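Local structure of endo-1,4-beta-xylanase (Uncultured bacterium, 7AX7) at residues E3-A7 against A144-Q148; T131-V137 against N158-A164. The protein carries, within a multidomain xylanase, a CE4 domain that uses cobalt(II) to cleave acetyl groups from acetylated xylan. All coordinates share one frame; numbering follows the deposited sequence.

Contact 1: E3-A7 against A144-Q148; sequences EKLIA and AKDGQ
Ile-6 packs against Ala-144 and Lys-145, while Asp-146 grips the backbone of Leu-5. The CD1 methyl of Ile-6 lies 3.3 Å from Lys-145 O and 3.7 Å from Ala-144 CB. Its CG1 sits anti to the carbonyl carbon (chi1 -67°), and a second bend at chi2 carries CD1 across. Asp-146 works from the other end: OD1 accepts from Leu-5 N at 3.0 Å in a nearly straight bond (166°), met on the anti side of the carboxylate and well off its plane. The same OD1 forms a salt bridge with Lys-189, so one carboxylate oxygen ties the start of strand 4-11 to helix 182-189. One residue after Asp-146, Gly-147 N donates to Leu-5 O at 2.7 Å. Gln-148 contributes its backbone, its O accepting from Ala-7 N at 3.0 Å, while its side-chain OE1 turns back to take bonds from Lys-145 NZ and Asn-202 ND2. Residues 145-148 make a type II beta turn, closed by Gln-148 N to Lys-145 O, with Gly-147 at positive phi (87°); it leads from helix 133-143 into strand 148-153, parallel to strand 4-11, as in the alpha/beta sheet core of NodB-like polysaccharide deacetylases.

Contact 2: T131-V137 against N158-A164; sequences TSVQQRV and NSQTVQA
Arg-136 supplies the polar half of this contact, reaching from helix 133-143 to the first turn of helix 159-174. Its NH1 donates twice, to Asn-158 OD1 at 2.8 Å, almost exactly in the guanidinium plane, and to Thr-161 OG1 at 2.8 Å, through a more bent bond (140°). A water also bridges Arg-136 and Asn-158, accepting from NH2 and donating to OD1. On its own segment, Arg-136 NE donates to Thr-131 O at 2.9 Å, approaching from above that carbonyl's plane, and NH2 makes a weak second bond to the same oxygen. The side chain is extended from CG to NE, which carries the guanidinium out to these acceptors.

Gln-160 CB covers one face of the guanidinium, 3.5 Å above its centre, and the two side chains cross at about a right angle. The group is thus bonded at its edge and packed on one face.

Apolar contacts centre on Ala-164. The axes of segments 133-137 and 159-164 approach to 8.4 Å at an angle of 58°. Ala-164 CB packs against Val-137 CG2 at 3.7 Å and Val-133 CG1 at 4.1 Å, with Arg-136 CB beside it at 3.8 Å. Val-133 CG2 turns instead to Gln-163, whose side chain crosses it at about a right angle.

The start of helix 133-143 is closed by a capping box, in which Ser-132 OG accepts from Gln-135 N and Gln-135 OE1 from Ser-132 N. Thr-161 OG1 is also bonded to Asp-126, and Asn-158 ND2 to the backbone oxygens of Asp-126 and His-153. With its bonds spread over NE, NH1 and NH2, the guanidinium is probably fixed in rotation; its charge is met largely by neutral oxygens, and the acid Asp-126, which touches the Arg-136 side chain, probably helps to balance it.

In the fold
The two contacts frame a helix-strand-helix run. Helix 133-143 begins in contact 2 and ends just before the turn of contact 1; strand 148-153 then runs from that turn back toward the loop that opens helix 159-174, again in contact 2. Their segments therefore alternate along the chain, with centres 21 Å apart and nearest atoms about 8 Å apart, without touching. Contact 2 lies nearer the metal: the side chain of Asn-158 is about 10 Å from the cobalt ion, which Asp-12, His-62 and His-66 bind. Strand 4-11, whose start is in contact 1, leads directly to the metal ligand Asp-12.

Contact 1: E3-A7 against A144-Q148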
loop_
_atom_site.group_PDB
_atom_site.type_symbol
_atom_site.label_atom_id
_atom_site.label_comp_id
_atom_site.label_asym_id
_atom_site.label_seq_id
_atom_site.Cartn_x
_atom_site.Cartn_y
_atom_site.Cartn_z
ATOM N N GLU A 3 12.313 5.156 18.338
ATOM C CA GLU A 3 11.082 4.784 17.644
ATOM C C GLU A 3 11.342 3.646 16.662
ATOM O O GLU A 3 12.366 3.619 15.977
ATOM C CB GLU A 3 10.505 5.993 16.895
ATOM C CG GLU A 3 9.170 6.527 17.437
ATOM C CD GLU A 3 8.618 7.719 16.638
ATOM O OE1 GLU A 3 7.632 8.341 17.093
ATOM O OE2 GLU A 3 9.166 8.039 15.561
ATOM N N LYS A 4 10.409 2.697 16.612
ATOM C CA LYS A 4 10.466 1.555 15.703
ATOM C C LYS A 4 9.269 1.654 14.770
ATOM O O LYS A 4 8.124 1.571 15.224
ATOM C CB LYS A 4 10.437 0.227 16.468
ATOM C CG LYS A 4 11.571 0.044 17.443
ATOM C CD LYS A 4 11.366 -1.176 18.328
ATOM C CE LYS A 4 12.554 -1.367 19.282
ATOM N NZ LYS A 4 12.805 -0.175 20.178
ATOM N N LEU A 5 9.529 1.850 13.478
ATOM C CA LEU A 5 8.491 2.228 12.531
ATOM C C LEU A 5 8.048 1.035 11.697
ATOM O O LEU A 5 8.878 0.237 11.247
ATOM C CB LEU A 5 8.979 3.347 11.607
ATOM C CG LEU A 5 9.487 4.619 12.287
ATOM C CD1 LEU A 5 9.799 5.687 11.235
ATOM C CD2 LEU A 5 8.476 5.137 13.327
ATOM N N ILE A 6 6.733 0.924 11.489
ATOM C CA ILE A 6 6.147 -0.072 10.594
ATOM C C ILE A 6 5.176 0.632 9.658
ATOM O O ILE A 6 4.412 1.511 10.078
ATOM C CB ILE A 6 5.426 -1.205 11.354
ATOM C CG1 ILE A 6 6.422 -2.049 12.136
ATOM C CG2 ILE A 6 4.748 -2.139 10.372
ATOM C CD1 ILE A 6 7.165 -3.043 11.262
ATOM N N ALA A 7 5.200 0.243 8.392
ATOM C CA ALA A 7 4.325 0.827 7.379
ATOM C C ALA A 7 3.399 -0.282 6.896
ATOM O O ALA A 7 3.794 -1.096 6.050
ATOM C CB ALA A 7 5.132 1.439 6.235
ATOM N N ALA A 144 7.686 -8.067 10.792
ATOM C CA ALA A 144 7.932 -6.753 11.355
ATOM C C ALA A 144 9.387 -6.612 11.751
ATOM O O ALA A 144 9.956 -7.488 12.404
ATOM C CB ALA A 144 7.040 -6.515 12.574
ATOM N N LYS A 145 9.984 -5.503 11.343
ATOM C CA LYS A 145 11.193 -4.995 11.961
ATOM C C LYS A 145 11.211 -3.503 11.695
ATOM O O LYS A 145 10.457 -2.997 10.855
ATOM C CB LYS A 145 12.459 -5.695 11.442
ATOM C CG LYS A 145 12.723 -5.563 9.965
ATOM C CD LYS A 145 13.942 -6.386 9.568
ATOM C CE LYS A 145 13.907 -6.807 8.097
ATOM N NZ LYS A 145 14.141 -5.677 7.141
ATOM N N ASP A 146 12.040 -2.800 12.460
ATOM C CA ASP A 146 12.151 -1.349 12.339
ATOM C C ASP A 146 12.346 -0.939 10.883
ATOM O O ASP A 146 13.265 -1.417 10.215
ATOM C CB ASP A 146 13.325 -0.867 13.188
ATOM C CG ASP A 146 13.393 0.637 13.285
ATOM O OD1 ASP A 146 12.404 1.313 12.924
ATOM O OD2 ASP A 146 14.440 1.142 13.732
ATOM N N GLY A 147 11.470 -0.064 10.388
ATOM C CA GLY A 147 11.570 0.458 9.038
ATOM C C GLY A 147 10.904 -0.364 7.955
ATOM O O GLY A 147 10.965 0.027 6.783
ATOM N N GLN A 148 10.242 -1.469 8.305
ATOM C CA GLN A 148 9.737 -2.416 7.314
ATOM C C GLN A 148 8.374 -2.005 6.768
ATOM O O GLN A 148 7.511 -1.502 7.497
ATOM C CB GLN A 148 9.631 -3.818 7.920
ATOM C CG GLN A 148 9.467 -4.938 6.895
ATOM C CD GLN A 148 10.718 -5.137 6.036
ATOM O OE1 GLN A 148 11.825 -4.765 6.433
ATOM N NE2 GLN A 148 10.542 -5.724 4.858
#

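Contact 2: T131-V137 against N158-A164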
loop_
_atom_site.group_PDB
_atom_site.type_symbol
_atom_site.label_atom_id
_atom_site.label_comp_id
_atom_site.label_asym_id
_atom_site.label_seq_id
_atom_site.Cartn_x
_atom_site.Cartn_y
_atom_site.Cartn_z
ATOM N N THR A 131 -4.842 -19.185 2.802
ATOM C CA THR A 131 -4.048 -18.633 3.896
ATOM C C THR A 131 -5.013 -18.172 4.982
ATOM O O THR A 131 -5.804 -17.245 4.772
ATOM C CB THR A 131 -3.167 -17.486 3.413
ATOM O OG1 THR A 131 -2.486 -17.884 2.217
ATOM C CG2 THR A 131 -2.139 -17.117 4.477
ATOM N N SER A 132 -4.955 -18.826 6.137
ATOM C CA SER A 132 -5.931 -18.607 7.190
ATOM C C SER A 132 -5.771 -17.219 7.807
ATOM O O SER A 132 -4.753 -16.537 7.643
ATOM C CB SER A 132 -5.768 -19.655 8.287
ATOM O OG SER A 132 -4.572 -19.397 9.010
ATOM N N VAL A 133 -6.799 -16.813 8.556
ATOM C CA VAL A 133 -6.689 -15.621 9.401
ATOM C C VAL A 133 -5.393 -15.654 10.210
ATOM O O VAL A 133 -4.580 -14.722 10.165
ATOM C CB VAL A 133 -7.914 -15.505 10.326
ATOM C CG1 VAL A 133 -7.698 -14.386 11.348
ATOM C CG2 VAL A 133 -9.174 -15.279 9.507
ATOM N N GLN A 134 -5.191 -16.730 10.979
ATOM C CA GLN A 134 -4.057 -16.781 11.906
ATOM C C GLN A 134 -2.715 -16.876 11.176
ATOM O O GLN A 134 -1.707 -16.353 11.667
ATOM C CB GLN A 134 -4.218 -17.959 12.868
ATOM C CG GLN A 134 -3.294 -17.886 14.066
ATOM C CD GLN A 134 -3.578 -16.676 14.938
ATOM O OE1 GLN A 134 -4.733 -16.294 15.131
ATOM N NE2 GLN A 134 -2.525 -16.052 15.443
ATOM N N GLN A 135 -2.667 -17.538 10.018
ATOM C CA GLN A 135 -1.448 -17.468 9.214
ATOM C C GLN A 135 -1.141 -16.024 8.833
ATOM O O GLN A 135 0.017 -15.589 8.882
ATOM C CB GLN A 135 -1.574 -18.332 7.957
ATOM C CG GLN A 135 -1.443 -19.837 8.190
ATOM C CD GLN A 135 -1.574 -20.636 6.896
ATOM O OE1 GLN A 135 -2.618 -20.619 6.240
ATOM N NE2 GLN A 135 -0.506 -21.332 6.522
ATOM N N ARG A 136 -2.173 -15.268 8.449
ATOM C CA ARG A 136 -1.977 -13.863 8.101
ATOM C C ARG A 136 -1.437 -13.079 9.289
ATOM O O ARG A 136 -0.478 -12.308 9.156
ATOM C CB ARG A 136 -3.295 -13.267 7.590
ATOM C CG ARG A 136 -3.720 -13.878 6.261
ATOM C CD ARG A 136 -5.126 -13.497 5.827
ATOM N NE ARG A 136 -5.548 -14.370 4.732
ATOM C CZ ARG A 136 -6.274 -13.990 3.682
ATOM N NH1 ARG A 136 -6.677 -12.728 3.559
ATOM N NH2 ARG A 136 -6.589 -14.881 2.746
ATOM N N VAL A 137 -2.035 -13.277 10.467
ATOM C CA VAL A 137 -1.548 -12.634 11.684
ATOM C C VAL A 137 -0.071 -12.946 11.889
ATOM O O VAL A 137 0.757 -12.044 12.051
ATOM C CB VAL A 137 -2.390 -13.081 12.898
ATOM C CG1 VAL A 137 -1.725 -12.662 14.207
ATOM C CG2 VAL A 137 -3.833 -12.545 12.805
ATOM N N ASN A 158 -11.860 -9.691 0.719
ATOM C CA ASN A 158 -10.718 -10.214 1.478
ATOM C C ASN A 158 -10.963 -10.100 2.989
ATOM O O ASN A 158 -10.197 -9.505 3.757
ATOM C CB ASN A 158 -9.430 -9.512 1.064
ATOM C CG ASN A 158 -8.209 -10.318 1.431
ATOM O OD1 ASN A 158 -8.306 -11.533 1.604
ATOM N ND2 ASN A 158 -7.053 -9.661 1.547
ATOM N N SER A 159 -12.058 -10.728 3.419
ATOM C CA SER A 159 -12.476 -10.613 4.808
ATOM C C SER A 159 -11.531 -11.322 5.770
ATOM O O SER A 159 -11.510 -10.978 6.953
ATOM C CB SER A 159 -13.896 -11.153 4.973
ATOM O OG SER A 159 -13.976 -12.474 4.499
ATOM N N GLN A 160 -10.726 -12.281 5.304
ATOM C CA GLN A 160 -9.817 -12.940 6.240
ATOM C C GLN A 160 -8.693 -12.008 6.684
ATOM O O GLN A 160 -8.152 -12.166 7.787
ATOM C CB GLN A 160 -9.259 -14.220 5.623
ATOM C CG GLN A 160 -10.290 -15.336 5.522
ATOM C CD GLN A 160 -9.769 -16.548 4.769
ATOM O OE1 GLN A 160 -9.533 -16.490 3.563
ATOM N NE2 GLN A 160 -9.588 -17.648 5.476
ATOM N N THR A 161 -8.326 -11.036 5.848
ATOM C CA THR A 161 -7.373 -10.015 6.281
ATOM C C THR A 161 -8.034 -9.026 7.225
ATOM O O THR A 161 -7.410 -8.566 8.192
ATOM C CB THR A 161 -6.779 -9.305 5.070
ATOM O OG1 THR A 161 -5.847 -10.189 4.431
ATOM C CG2 THR A 161 -6.073 -7.992 5.472
ATOM N N VAL A 162 -9.301 -8.691 6.968
ATOM C CA VAL A 162 -10.063 -7.902 7.930
ATOM C C VAL A 162 -10.094 -8.595 9.289
ATOM O O VAL A 162 -9.882 -7.963 10.330
ATOM C CB VAL A 162 -11.480 -7.636 7.393
ATOM C CG1 VAL A 162 -12.311 -6.933 8.451
ATOM C CG2 VAL A 162 -11.406 -6.797 6.103
ATOM N N GLN A 163 -10.345 -9.907 9.303
ATOM C CA GLN A 163 -10.345 -10.638 10.567
ATOM C C GLN A 163 -8.972 -10.607 11.227
ATOM O O GLN A 163 -8.868 -10.513 12.452
ATOM C CB GLN A 163 -10.788 -12.087 10.346
ATOM C CG GLN A 163 -12.246 -12.251 9.992
ATOM C CD GLN A 163 -12.576 -13.681 9.573
ATOM O OE1 GLN A 163 -12.266 -14.109 8.451
ATOM N NE2 GLN A 163 -13.191 -14.430 10.477
ATOM N N ALA A 164 -7.910 -10.674 10.424
ATOM C CA ALA A 164 -6.550 -10.738 10.952
ATOM C C ALA A 164 -6.063 -9.397 11.485
ATOM O O ALA A 164 -5.236 -9.368 12.398
ATOM C CB ALA A 164 -5.596 -11.231 9.864
HETATM O O HOH W 1 -7.647 -14.092 0.310
#